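Local coordinates for protein nucleoside phosphorylase, putative (Trypanosoma brucei, PDB 3BJE) that catalyses the reversible phosphorolysis of uridine to uracil and ribose 1-phosphate, working as a homodimer with calcium bound between its two subunits, at residues A[94-108]-A[293-307]. Numbering follows the deposited sequence.
With CA (calcium ion), chain G; R1P (1-O-phosphono-alpha-D-ribofuranose), chain C.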
ATOM      1  N   GLY A  94       5.218  -2.252   6.170  1.00 19.07           N
ATOM      2  CA  GLY A  94       4.563  -2.981   5.095  1.00 18.51           C
ATOM      3  C   GLY A  94       4.835  -2.258   3.788  1.00 18.69           C
ATOM      4  O   GLY A  94       5.613  -1.312   3.736  1.00 20.79           O
ATOM      5  N   MET A  95       4.158  -2.677   2.729  1.00 17.66           N
ATOM      6  CA  MET A  95       4.499  -2.215   1.393  1.00 16.41           C
ATOM      7  C   MET A  95       3.718  -0.989   0.996  1.00 17.64           C
ATOM      8  O   MET A  95       2.500  -0.955   1.167  1.00 13.59           O
ATOM      9  CB  MET A  95       4.259  -3.336   0.388  1.00 16.18           C
ATOM     10  CG  MET A  95       5.028  -4.574   0.720  1.00 17.77           C
ATOM     11  SD  MET A  95       4.923  -5.856  -0.528  1.00 18.02           S
ATOM     12  CE  MET A  95       3.281  -6.485  -0.205  1.00 17.34           C
ATOM     13  N   GLY A  96       4.410   0.018   0.473  1.00 15.98           N
ATOM     14  CA  GLY A  96       3.748   1.116  -0.209  1.00 15.22           C
ATOM     15  C   GLY A  96       3.677   2.482   0.453  1.00 15.94           C
ATOM     16  O   GLY A  96       3.800   2.628   1.664  1.00 14.76           O
ATOM     17  N   VAL A  97       3.501   3.490  -0.400  1.00 16.64           N
ATOM     18  CA  VAL A  97       3.407   4.881   0.029  1.00 14.25           C
ATOM     19  C   VAL A  97       2.151   5.170   0.849  1.00 14.81           C
ATOM     20  O   VAL A  97       2.126   6.081   1.671  1.00 16.27           O
ATOM     21  CB  VAL A  97       3.472   5.868  -1.172  1.00 14.84           C
ATOM     22  CG1 VAL A  97       4.905   5.918  -1.760  1.00 15.39           C
ATOM     23  CG2 VAL A  97       2.407   5.539  -2.232  1.00 15.12           C
ATOM     24  N   ASP A  98       1.118   4.367   0.621  1.00 14.50           N
ATOM     25  CA  ASP A  98      -0.094   4.449   1.411  1.00 14.39           C
ATOM     26  C   ASP A  98       0.183   4.031   2.848  1.00 15.98           C
ATOM     27  O   ASP A  98      -0.271   4.682   3.794  1.00 15.79           O
ATOM     28  CB  ASP A  98      -1.203   3.598   0.785  1.00 15.42           C
ATOM     29  CG  ASP A  98      -0.854   2.136   0.663  1.00 15.83           C
ATOM     30  OD1 ASP A  98       0.304   1.764   0.388  1.00 14.02           O
ATOM     31  OD2 ASP A  98      -1.764   1.316   0.773  1.00 16.48           O
ATOM     32  N   ASN A  99       0.960   2.962   3.008  1.00 13.94           N
ATOM     33  CA  ASN A  99       1.409   2.506   4.337  1.00 13.70           C
ATOM     34  C   ASN A  99       2.285   3.557   5.012  1.00 15.60           C
ATOM     35  O   ASN A  99       2.211   3.785   6.231  1.00 15.93           O
ATOM     36  CB  ASN A  99       2.155   1.183   4.221  1.00 14.08           C
ATOM     37  CG  ASN A  99       1.233   0.018   3.883  1.00 13.66           C
ATOM     38  OD1 ASN A  99       0.433   0.073   2.928  1.00 13.68           O
ATOM     39  ND2 ASN A  99       1.339  -1.049   4.675  1.00 15.44           N
ATOM     40  N   ILE A 100       3.136   4.199   4.211  1.00 14.38           N
ATOM     41  CA  ILE A 100       3.966   5.296   4.703  1.00 14.59           C
ATOM     42  C   ILE A 100       3.095   6.441   5.229  1.00 15.82           C
ATOM     43  O   ILE A 100       3.359   7.001   6.302  1.00 16.41           O
ATOM     44  CB  ILE A 100       4.966   5.807   3.602  1.00 16.55           C
ATOM     45  CG1 ILE A 100       6.012   4.739   3.216  1.00 16.25           C
ATOM     46  CG2 ILE A 100       5.647   7.097   4.075  1.00 16.94           C
ATOM     47  CD1 ILE A 100       6.790   4.129   4.377  1.00 15.82           C
ATOM     48  N   GLU A 101       2.067   6.788   4.465  1.00 14.93           N
ATOM     49  CA  GLU A 101       1.174   7.882   4.842  1.00 15.55           C
ATOM     50  C   GLU A 101       0.566   7.562   6.221  1.00 17.34           C
ATOM     51  O   GLU A 101       0.506   8.419   7.101  1.00 15.83           O
ATOM     52  CB  GLU A 101       0.100   8.075   3.768  1.00 15.26           C
ATOM     53  CG  GLU A 101      -0.756   9.353   3.937  1.00 14.30           C
ATOM     54  CD  GLU A 101      -2.158   9.148   4.528  1.00 16.35           C
ATOM     55  OE1 GLU A 101      -2.433   8.040   5.084  1.00 17.51           O
ATOM     56  OE2 GLU A 101      -2.979  10.088   4.450  1.00 17.35           O
ATOM     57  N   ILE A 102       0.153   6.312   6.411  1.00 15.84           N
ATOM     58  CA  ILE A 102      -0.374   5.895   7.705  1.00 14.32           C
ATOM     59  C   ILE A 102       0.661   6.076   8.815  1.00 16.62           C
ATOM     60  O   ILE A 102       0.424   6.723   9.837  1.00 16.15           O
ATOM     61  CB  ILE A 102      -0.825   4.434   7.645  1.00 15.77           C
ATOM     62  CG1 ILE A 102      -2.119   4.333   6.831  1.00 16.09           C
ATOM     63  CG2 ILE A 102      -1.049   3.879   9.072  1.00 17.90           C
ATOM     64  CD1 ILE A 102      -2.518   2.909   6.475  1.00 18.45           C
ATOM     65  N   VAL A 103       1.821   5.474   8.632  1.00 15.63           N
ATOM     66  CA  VAL A 103       2.811   5.450   9.695  1.00 15.87           C
ATOM     67  C   VAL A 103       3.362   6.850  10.015  1.00 17.21           C
ATOM     68  O   VAL A 103       3.585   7.177  11.198  1.00 17.52           O
ATOM     69  CB  VAL A 103       3.935   4.451   9.348  1.00 15.56           C
ATOM     70  CG1 VAL A 103       5.065   4.495  10.385  1.00 19.73           C
ATOM     71  CG2 VAL A 103       3.360   3.032   9.292  1.00 18.06           C
ATOM     72  N   LEU A 104       3.641   7.663   8.987  1.00 15.92           N
ATOM     73  CA  LEU A 104       4.122   9.024   9.257  1.00 15.79           C
ATOM     74  C   LEU A 104       3.082   9.904   9.967  1.00 16.50           C
ATOM     75  O   LEU A 104       3.462  10.716  10.824  1.00 18.42           O
ATOM     76  CB  LEU A 104       4.641   9.722   8.001  1.00 16.51           C
ATOM     77  CG  LEU A 104       6.046   9.308   7.558  1.00 16.03           C
ATOM     78  CD1 LEU A 104       6.351  10.023   6.243  1.00 18.35           C
ATOM     79  CD2 LEU A 104       7.112   9.598   8.603  1.00 19.88           C
ATOM     80  N   ASN A 105       1.796   9.778   9.634  1.00 16.32           N
ATOM     81  CA  ASN A 105       0.760  10.511  10.377  1.00 15.90           C
ATOM     82  C   ASN A 105       0.757  10.110  11.850  1.00 16.76           C
ATOM     83  O   ASN A 105       0.636  10.966  12.734  1.00 17.52           O
ATOM     84  CB  ASN A 105      -0.619  10.241   9.771  1.00 16.22           C
ATOM     85  CG  ASN A 105      -0.985  11.241   8.710  1.00 17.50           C
ATOM     86  OD1 ASN A 105      -1.591  12.265   9.025  1.00 17.37           O
ATOM     87  ND2 ASN A 105      -0.600  10.974   7.461  1.00 16.77           N
ATOM     88  N   GLU A 106       0.918   8.815  12.104  1.00 16.65           N
ATOM     89  CA  GLU A 106       0.881   8.319  13.464  1.00 16.52           C
ATOM     90  C   GLU A 106       2.142   8.697  14.246  1.00 15.75           C
ATOM     91  O   GLU A 106       2.034   9.089  15.408  1.00 17.26           O
ATOM     92  CB  GLU A 106       0.548   6.822  13.477  1.00 16.71           C
ATOM     93  CG  GLU A 106      -0.840   6.591  12.890  1.00 16.27           C
ATOM     94  CD  GLU A 106      -1.314   5.158  12.901  1.00 16.23           C
ATOM     95  OE1 GLU A 106      -0.587   4.267  13.378  1.00 20.78           O
ATOM     96  OE2 GLU A 106      -2.438   4.918  12.421  1.00 16.46           O
ATOM     97  N   ILE A 107       3.307   8.640  13.596  1.00 15.78           N
ATOM     98  CA  ILE A 107       4.541   9.173  14.210  1.00 16.41           C
ATOM     99  C   ILE A 107       4.379  10.670  14.542  1.00 15.66           C
ATOM    100  O   ILE A 107       4.785  11.140  15.615  1.00 16.36           O
ATOM    101  CB  ILE A 107       5.773   8.938  13.298  1.00 16.60           C
ATOM    102  CG1 ILE A 107       6.159   7.448  13.283  1.00 17.53           C
ATOM    103  CG2 ILE A 107       6.967   9.823  13.741  1.00 18.15           C
ATOM    104  CD1 ILE A 107       7.111   7.079  12.128  1.00 18.75           C
ATOM    105  N   HIS A 108       3.814  11.429  13.600  1.00 15.94           N
ATOM    106  CA  HIS A 108       3.535  12.858  13.839  1.00 15.74           C
ATOM    107  C   HIS A 108       2.706  13.090  15.084  1.00 16.40           C
ATOM    108  O   HIS A 108       3.091  13.910  15.924  1.00 17.75           O
ATOM    109  CB  HIS A 108       2.885  13.486  12.602  1.00 16.76           C
ATOM    110  CG  HIS A 108       2.626  14.949  12.728  1.00 16.09           C
ATOM    111  ND1 HIS A 108       3.579  15.825  13.193  1.00 17.28           N
ATOM    112  CD2 HIS A 108       1.524  15.693  12.455  1.00 18.23           C
ATOM    113  CE1 HIS A 108       3.071  17.049  13.209  1.00 19.47           C
ATOM    114  NE2 HIS A 108       1.826  16.994  12.772  1.00 16.98           N
ATOM    115  N   MET A 293       8.818   1.148  -3.698  1.00 18.05           N
ATOM    116  CA  MET A 293       7.403   1.457  -3.422  1.00 17.97           C
ATOM    117  C   MET A 293       7.094   2.415  -2.257  1.00 17.92           C
ATOM    118  O   MET A 293       5.923   2.627  -1.960  1.00 19.52           O
ATOM    119  CB  MET A 293       6.632   0.148  -3.217  1.00 20.66           C
ATOM    120  CG  MET A 293       6.605  -0.724  -4.466  1.00 20.63           C
ATOM    121  SD  MET A 293       5.744  -2.296  -4.291  1.00 19.39           S
ATOM    122  CE  MET A 293       4.046  -1.716  -3.959  1.00 19.48           C
ATOM    123  N   GLU A 294       8.111   3.003  -1.615  1.00 17.82           N
ATOM    124  CA  GLU A 294       7.887   3.858  -0.429  1.00 17.27           C
ATOM    125  C   GLU A 294       8.543   5.238  -0.402  1.00 17.76           C
ATOM    126  O   GLU A 294       8.066   6.129   0.297  1.00 19.79           O
ATOM    127  CB  GLU A 294       8.325   3.096   0.836  1.00 20.23           C
ATOM    128  CG  GLU A 294       7.443   1.882   1.161  1.00 20.25           C
ATOM    129  CD  GLU A 294       7.971   0.557   0.616  1.00 21.62           C
ATOM    130  OE1 GLU A 294       9.193   0.375   0.518  1.00 29.02           O
ATOM    131  OE2 GLU A 294       7.151  -0.351   0.279  1.00 19.90           O
ATOM    132  N   THR A 295       9.629   5.418  -1.143  1.00 18.07           N
ATOM    133  CA  THR A 295      10.541   6.523  -0.857  1.00 16.99           C
ATOM    134  C   THR A 295       9.966   7.902  -1.161  1.00 17.60           C
ATOM    135  O   THR A 295      10.181   8.836  -0.401  1.00 19.52           O
ATOM    136  CB  THR A 295      11.898   6.284  -1.568  1.00 17.37           C
ATOM    137  OG1 THR A 295      12.533   5.171  -0.944  1.00 19.88           O
ATOM    138  CG2 THR A 295      12.824   7.493  -1.452  1.00 19.30           C
ATOM    139  N   SER A 296       9.253   8.049  -2.278  1.00 17.31           N
ATOM    140  CA  SER A 296       8.700   9.345  -2.652  1.00 17.18           C
ATOM    141  C   SER A 296       7.888   9.960  -1.508  1.00 18.21           C
ATOM    142  O   SER A 296       8.114  11.123  -1.150  1.00 18.52           O
ATOM    143  CB  SER A 296       7.800   9.210  -3.880  1.00 19.24           C
ATOM    144  OG  SER A 296       6.772   8.262  -3.642  1.00 17.60           O
ATOM    145  N   ALA A 297       6.962   9.190  -0.920  1.00 17.13           N
ATOM    146  CA  ALA A 297       6.087   9.708   0.159  1.00 16.72           C
ATOM    147  C   ALA A 297       6.866   9.913   1.461  1.00 17.29           C
ATOM    148  O   ALA A 297       6.589  10.832   2.232  1.00 18.16           O
ATOM    149  CB  ALA A 297       4.890   8.775   0.415  1.00 19.55           C
ATOM    150  N   ILE A 298       7.821   9.045   1.744  1.00 18.67           N
ATOM    151  CA  ILE A 298       8.668   9.262   2.911  1.00 15.90           C
ATOM    152  C   ILE A 298       9.322  10.612   2.812  1.00 16.71           C
ATOM    153  O   ILE A 298       9.339  11.382   3.770  1.00 17.47           O
ATOM    154  CB  ILE A 298       9.771   8.189   3.011  1.00 16.55           C
ATOM    155  CG1 ILE A 298       9.161   6.861   3.403  1.00 17.61           C
ATOM    156  CG2 ILE A 298      10.864   8.591   4.014  1.00 20.02           C
ATOM    157  CD1 ILE A 298      10.147   5.694   3.278  1.00 17.54           C
ATOM    158  N   CYS A 299       9.944  10.888   1.662  1.00 18.69           N
ATOM    159  CA  CYS A 299      10.625  12.161   1.473  1.00 17.50           C
ATOM    160  C   CYS A 299       9.662  13.359   1.518  1.00 15.59           C
ATOM    161  O   CYS A 299       9.921  14.374   2.172  1.00 16.54           O
ATOM    162  CB  CYS A 299      11.400  12.145   0.162  1.00 18.22           C
ATOM    163  SG  CYS A 299      12.846  11.054   0.220  1.00 20.02           S
ATOM    164  N   TYR A 300       8.574  13.256   0.776  1.00 16.71           N
ATOM    165  CA  TYR A 300       7.632  14.369   0.663  1.00 16.80           C
ATOM    166  C   TYR A 300       6.930  14.701   1.973  1.00 17.45           C
ATOM    167  O   TYR A 300       6.879  15.864   2.391  1.00 17.52           O
ATOM    168  CB  TYR A 300       6.591  14.080  -0.419  1.00 18.53           C
ATOM    169  CG  TYR A 300       5.680  15.261  -0.675  1.00 17.50           C
ATOM    170  CD1 TYR A 300       5.963  16.196  -1.661  1.00 18.44           C
ATOM    171  CD2 TYR A 300       4.544  15.456   0.096  1.00 18.29           C
ATOM    172  CE1 TYR A 300       5.132  17.292  -1.866  1.00 19.25           C
ATOM    173  CE2 TYR A 300       3.698  16.540  -0.102  1.00 17.07           C
ATOM    174  CZ  TYR A 300       4.007  17.466  -1.080  1.00 20.32           C
ATOM    175  OH  TYR A 300       3.191  18.550  -1.292  1.00 21.02           O
ATOM    176  N   LEU A 301       6.356  13.689   2.600  1.00 17.43           N
ATOM    177  CA  LEU A 301       5.588  13.912   3.819  1.00 18.49           C
ATOM    178  C   LEU A 301       6.530  14.291   4.982  1.00 20.20           C
ATOM    179  O   LEU A 301       6.178  15.161   5.776  1.00 19.88           O
ATOM    180  CB  LEU A 301       4.795  12.664   4.153  1.00 18.01           C
ATOM    181  CG  LEU A 301       3.682  12.312   3.145  1.00 18.78           C
ATOM    182  CD1 LEU A 301       2.993  11.011   3.533  1.00 19.32           C
ATOM    183  CD2 LEU A 301       2.617  13.401   3.080  1.00 18.93           C
ATOM    184  N   SER A 302       7.732  13.692   5.045  1.00 18.58           N
ATOM    185  CA  SER A 302       8.697  14.068   6.096  1.00 17.06           C
ATOM    186  C   SER A 302       9.121  15.523   5.920  1.00 17.75           C
ATOM    187  O   SER A 302       9.146  16.300   6.899  1.00 18.70           O
ATOM    188  CB  SER A 302       9.913  13.136   6.125  1.00 17.46           C
ATOM    189  OG  SER A 302       9.531  11.816   6.452  1.00 18.94           O
ATOM    190  N   ASP A 303       9.457  15.902   4.687  1.00 18.12           N
ATOM    191  CA  ASP A 303       9.875  17.266   4.432  1.00 17.93           C
ATOM    192  C   ASP A 303       8.757  18.239   4.789  1.00 17.78           C
ATOM    193  O   ASP A 303       9.014  19.300   5.357  1.00 19.24           O
ATOM    194  CB  ASP A 303      10.330  17.455   2.985  1.00 16.63           C
ATOM    195  CG  ASP A 303      10.531  18.907   2.640  1.00 18.61           C
ATOM    196  OD1 ASP A 303      11.628  19.443   2.942  1.00 21.60           O
ATOM    197  OD2 ASP A 303       9.583  19.524   2.108  1.00 21.21           O
ATOM    198  N   MET A 304       7.522  17.871   4.462  1.00 17.57           N
ATOM    199  CA  MET A 304       6.368  18.705   4.790  1.00 17.65           C
ATOM    200  C   MET A 304       6.285  18.976   6.298  1.00 17.74           C
ATOM    201  O   MET A 304       5.943  20.094   6.703  1.00 19.65           O
ATOM    202  CB  MET A 304       5.076  18.072   4.262  1.00 16.52           C
ATOM    203  CG  MET A 304       3.802  18.802   4.672  1.00 15.84           C
ATOM    204  SD  MET A 304       2.434  18.256   3.650  1.00 18.57           S
ATOM    205  CE  MET A 304       2.739  19.287   2.213  1.00 20.44           C
ATOM    206  N   LEU A 305       6.593  17.952   7.101  1.00 17.37           N
ATOM    207  CA  LEU A 305       6.580  18.082   8.571  1.00 18.93           C
ATOM    208  C   LEU A 305       7.844  18.718   9.151  1.00 19.16           C
ATOM    209  O   LEU A 305       7.880  19.034  10.339  1.00 19.58           O
ATOM    210  CB  LEU A 305       6.391  16.725   9.240  1.00 19.45           C
ATOM    211  CG  LEU A 305       5.071  16.033   8.986  1.00 19.32           C
ATOM    212  CD1 LEU A 305       5.099  14.666   9.653  1.00 20.34           C
ATOM    213  CD2 LEU A 305       3.935  16.902   9.495  1.00 18.42           C
ATOM    214  N   GLY A 306       8.866  18.912   8.323  1.00 18.21           N
ATOM    215  CA  GLY A 306      10.157  19.374   8.796  1.00 18.47           C
ATOM    216  C   GLY A 306      11.045  18.317   9.428  1.00 19.70           C
ATOM    217  O   GLY A 306      12.045  18.656  10.065  1.00 21.54           O
ATOM    218  N   TYR A 307      10.711  17.048   9.241  1.00 18.23           N
ATOM    219  CA  TYR A 307      11.527  15.954   9.738  1.00 17.98           C
ATOM    220  C   TYR A 307      12.567  15.602   8.679  1.00 18.93           C
ATOM    221  O   TYR A 307      12.271  15.669   7.480  1.00 21.24           O
ATOM    222  CB  TYR A 307      10.677  14.713  10.004  1.00 19.61           C
ATOM    223  CG  TYR A 307       9.548  14.847  11.021  1.00 17.44           C
ATOM    224  CD1 TYR A 307       9.408  15.978  11.822  1.00 18.71           C
ATOM    225  CD2 TYR A 307       8.642  13.811  11.210  1.00 17.87           C
ATOM    226  CE1 TYR A 307       8.386  16.074  12.764  1.00 18.77           C
ATOM    227  CE2 TYR A 307       7.594  13.905  12.147  1.00 18.86           C
ATOM    228  CZ  TYR A 307       7.469  15.040  12.916  1.00 20.96           C
ATOM    229  OH  TYR A 307       6.451  15.147  13.855  1.00 19.46           O
TER
HETATM  230 CA    CA G 402       0.192  -0.651   0.617  1.00 13.12          CA
HETATM  231  C5  R1P C 401       8.156  -5.162  -2.685  1.00 22.94           C
HETATM  232  O5  R1P C 401       8.708  -6.481  -2.807  1.00 20.82           O
HETATM  233  C4  R1P C 401       8.665  -4.484  -1.427  1.00 21.45           C
HETATM  234  O4  R1P C 401      10.099  -4.553  -1.332  1.00 28.06           O
HETATM  235  C1  R1P C 401      10.667  -3.240  -1.275  1.00 27.13           C
HETATM  236  C2  R1P C 401       9.589  -2.356  -1.928  1.00 24.34           C
HETATM  237  O2  R1P C 401       9.696  -0.930  -1.711  1.00 19.17           O
HETATM  238  C3  R1P C 401       8.311  -3.007  -1.392  1.00 21.59           C
HETATM  239  O3  R1P C 401       8.031  -2.634  -0.032  1.00 20.92           O
HETATM  240  O1  R1P C 401      11.068  -2.831   0.074  1.00 24.69           O
HETATM  241  P   R1P C 401      11.106  -3.709   1.431  1.00 24.37           P
HETATM  242  O1P R1P C 401       9.606  -3.994   1.598  1.00 24.46           O
HETATM  243  O2P R1P C 401      11.668  -2.753   2.468  1.00 25.15           O
HETATM  244  O3P R1P C 401      11.894  -4.959   1.208  1.00 25.49           O
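Glu294 reaches across to the backbone of Gly96 at the active-site end of two helices of the nucleoside phosphorylase fold, 97-108 and 295-305, which run the same way inclined by 31°, their axes approaching to 8.4 Å. Its chain bends at chi2, bringing OE2 to 2.8 Å from Gly96 N, which donates to the anti lone pair. The same OE2 takes a very short bond from the ribose hydroxyl O3; OE1 faces ribose O2 and Arg145, its salt-bridge partner, but its place is less certain. The sugar is thus gripped through O3 by Glu294 OE2, with the Gly96 amide as second-shell support, and through O2 by the backbone N of Met293, a donor at 3.0 Å. The carbonyl O of Met293 receives a CA-H...O contact from Gly96.

On its other side the 94-108 segment holds calcium through Met95 O, both carboxylate oxygens of Asp98 and Asn99 OD1; the same residues of the second subunit complete the site, so the metal bridges the dimer.

Right beside Gly96 the interface turns apolar: Val97 CG1 meets the Ala297 methyl, and Ile100 CG2 packs on Ile298 CG1 at 3.6 Å. Leu104 is a knob in the hole formed by Ala297, Ile298, Leu301 and Ser302; the hydroxyl beside its CD1 is satisfied within its own helix, Ser302 OG donating to Ile298 O. Beyond Leu301, a Schellman motif at Gly306 ends the second helix and brings Tyr307 round to His108. Tyr307 OH also bonds Glu112. His108 swings its ring away from its own backbone N (chi1 -177°), and Leu305 CD2 makes a CH-pi contact over one face, 3.8 Å from the centroid, while His108 ND1 donates in its ring plane to Tyr307 OH, 3.0 Å away and almost straight at 174°.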